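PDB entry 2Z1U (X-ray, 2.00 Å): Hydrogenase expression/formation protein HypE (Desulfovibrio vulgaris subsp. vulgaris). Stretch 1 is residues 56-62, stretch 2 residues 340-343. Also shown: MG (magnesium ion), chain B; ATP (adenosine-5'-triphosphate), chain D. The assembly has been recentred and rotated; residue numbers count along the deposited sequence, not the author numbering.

Stretch 1, residues 56-62: DSYTVDP
Stretch 2 340-343: PRIC

A chain terminus can be held in place largely through main-chain groups, and the C-terminal tail of HypE is a compact example. Residues 56-58 form the end of a β-strand; the chain then continues as loop through Thr-59 (phi/psi -134/21), Val-60 (-59/137) and Asp-61 (-133/119) to a cis peptide bond before Pro-62. The tail has no regular structure: Arg-341 adopts 53/40 and Ile-342 -78/-13, and the CA atoms of Val-60 and Cys-343 lie 4.1 Å apart. Together the stretches bury 355 Å².

Hydrogen bonds dominate. Thr-59, chi1 p, grips both oxygens of the terminal carboxylate: its N donates to Cys-343 OXT at 2.8 Å, and its OG1 donates to Cys-343 O at 2.6 Å. The side chain of Cys-343 (chi1 p) takes no part in this, its CA-to-CB bond pointing away. Two further bonds tie Arg-341 to the loop, with Asp-61 N donating to Arg-341 O at 3.1 Å and Arg-341 NE to Thr-59 O at 2.8 Å. The latter acceptor lies near the guanidinium plane, where an N-H can reach it; the arginine is m, t, p through chi3, with chi4 at -170°. A water extends the network, donating to Val-60 O (2.8 Å) and accepting from Arg-341 NH2 (3.0 Å).

Between the carboxylate of Asp-61 (chi1 t) and the guanidinium of Arg-341 there is only an attraction of opposite charges, beyond salt-bridge range. Asp-61 OD1 is 4.3 Å from Arg-341 NH1 and well out of the guanidinium plane, so no N-H points at it.

Packing completes the contact. Asp-61 CB covers one guanidinium face, 3.6 Å from Arg-341 CZ; Val-60 CA makes a CA-H...O contact with Arg-341 O at 3.4 Å, and Val-60 CG2 (chi1 p) approaches Ile-342 O at 3.8 Å.

At the strand, Asp-56 OD1 binds magnesium at 2.0 Å, beside ATP.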

# COMPACT_ATOMS: atom_id res chain seq x y z
N ASP A 56 -5.58 1.16 1.29
CA ASP A 56 -6.61 1.31 0.26
C ASP A 56 -5.98 1.76 -1.03
O ASP A 56 -5.07 2.59 -1.02
CB ASP A 56 -7.69 2.34 0.69
CG ASP A 56 -8.83 1.70 1.45
OD1 ASP A 56 -9.55 0.91 0.82
OD2 ASP A 56 -9.03 2.00 2.65
N SER A 57 -6.44 1.19 -2.15
CA SER A 57 -6.05 1.71 -3.45
C SER A 57 -7.16 2.61 -3.95
O SER A 57 -8.32 2.39 -3.65
CB SER A 57 -5.80 0.61 -4.47
OG SER A 57 -4.79 -0.28 -4.05
N TYR A 58 -6.78 3.60 -4.76
CA TYR A 58 -7.70 4.63 -5.25
C TYR A 58 -7.68 4.60 -6.77
O TYR A 58 -6.62 4.62 -7.39
CB TYR A 58 -7.33 6.00 -4.65
CG TYR A 58 -7.49 5.97 -3.14
CD1 TYR A 58 -6.44 5.52 -2.33
CD2 TYR A 58 -8.71 6.31 -2.52
CE1 TYR A 58 -6.57 5.44 -0.96
CE2 TYR A 58 -8.87 6.22 -1.11
CZ TYR A 58 -7.78 5.78 -0.34
OH TYR A 58 -7.85 5.70 1.05
N THR A 59 -8.87 4.50 -7.36
CA THR A 59 -9.02 4.21 -8.78
C THR A 59 -10.05 5.16 -9.40
O THR A 59 -10.61 4.88 -10.46
CB THR A 59 -9.49 2.74 -9.02
OG1 THR A 59 -10.69 2.50 -8.29
CG2 THR A 59 -8.43 1.73 -8.56
N VAL A 60 -10.29 6.29 -8.74
CA VAL A 60 -11.39 7.20 -9.13
C VAL A 60 -11.25 7.69 -10.58
O VAL A 60 -10.15 8.01 -11.06
CB VAL A 60 -11.54 8.39 -8.13
CG1 VAL A 60 -10.35 9.32 -8.22
CG2 VAL A 60 -12.86 9.16 -8.34
N ASP A 61 -12.38 7.70 -11.27
CA ASP A 61 -12.46 8.20 -12.62
C ASP A 61 -13.67 9.11 -12.67
O ASP A 61 -14.79 8.64 -12.43
CB ASP A 61 -12.60 7.04 -13.61
CG ASP A 61 -12.72 7.50 -15.05
OD1 ASP A 61 -13.55 6.91 -15.77
OD2 ASP A 61 -12.02 8.45 -15.45
N PRO A 62 -13.48 10.42 -12.98
CA PRO A 62 -12.24 11.10 -13.36
C PRO A 62 -11.30 11.40 -12.18
O PRO A 62 -11.70 11.27 -11.02
CB PRO A 62 -12.74 12.41 -13.97
CG PRO A 62 -14.00 12.69 -13.24
CD PRO A 62 -14.63 11.35 -12.97
N PRO A 340 -18.78 1.75 -11.15
CA PRO A 340 -17.34 1.47 -11.11
C PRO A 340 -16.50 2.72 -10.86
O PRO A 340 -16.88 3.83 -11.23
CB PRO A 340 -17.04 0.90 -12.51
CG PRO A 340 -18.09 1.48 -13.39
CD PRO A 340 -19.28 1.88 -12.53
N ARG A 341 -15.36 2.51 -10.19
CA ARG A 341 -14.35 3.54 -10.03
C ARG A 341 -14.90 4.86 -9.46
O ARG A 341 -14.51 5.95 -9.88
CB ARG A 341 -13.63 3.74 -11.37
CG ARG A 341 -12.79 2.53 -11.75
CD ARG A 341 -12.07 2.74 -13.06
NE ARG A 341 -11.01 3.73 -12.93
CZ ARG A 341 -10.34 4.24 -13.96
NH1 ARG A 341 -10.63 3.87 -15.21
NH2 ARG A 341 -9.38 5.13 -13.73
N ILE A 342 -15.81 4.74 -8.49
CA ILE A 342 -16.32 5.92 -7.77
C ILE A 342 -15.32 6.41 -6.72
O ILE A 342 -15.46 7.50 -6.18
CB ILE A 342 -17.74 5.69 -7.13
CG1 ILE A 342 -17.85 4.32 -6.46
CG2 ILE A 342 -18.86 5.80 -8.20
CD1 ILE A 342 -17.10 4.19 -5.14
N CYS A 343 -14.32 5.58 -6.43
CA CYS A 343 -13.15 5.96 -5.63
C CYS A 343 -11.97 5.12 -6.09
O CYS A 343 -12.09 4.26 -6.98
CB CYS A 343 -13.40 5.73 -4.14
SG CYS A 343 -13.80 4.02 -3.72
OXT CYS A 343 -10.88 5.32 -5.56
MG MG B . -10.75 -0.66 1.20
PG ATP D . -13.55 0.90 0.84
O1G ATP D . -12.34 0.18 0.21
O2G ATP D . -14.82 0.59 0.11
O3G ATP D . -13.34 2.38 1.09
PB ATP D . -12.90 -0.07 3.50
O1B ATP D . -11.47 0.15 2.98
O2B ATP D . -13.28 0.56 4.81
O3B ATP D . -13.89 0.29 2.29
PA ATP D . -12.90 -2.76 2.55
O1A ATP D . -14.29 -3.01 1.96
O2A ATP D . -11.89 -2.38 1.51
O3A ATP D . -13.06 -1.65 3.75
O5' ATP D . -12.41 -3.96 3.43
C5' ATP D . -13.30 -4.72 4.27
C4' ATP D . -12.44 -5.67 5.08
O4' ATP D . -11.90 -6.63 4.15
C3' ATP D . -11.26 -4.98 5.73
O3' ATP D . -11.05 -5.58 7.03
C2' ATP D . -10.06 -5.30 4.83
O2' ATP D . -8.87 -5.41 5.62
C1' ATP D . -10.46 -6.66 4.22
N9 ATP D . -9.94 -6.86 2.84
C8 ATP D . -10.40 -6.30 1.70
N7 ATP D . -9.69 -6.74 0.64
C5 ATP D . -8.74 -7.55 1.13
C6 ATP D . -7.63 -8.35 0.56
N6 ATP D . -7.40 -8.31 -0.77
N1 ATP D . -6.89 -9.07 1.40
C2 ATP D . -7.09 -9.12 2.73
N3 ATP D . -8.10 -8.42 3.31
C4 ATP D . -8.92 -7.65 2.56
O HOH W 1 -7.84 6.44 -11.57
O HOH W 2 -9.37 -1.47 2.36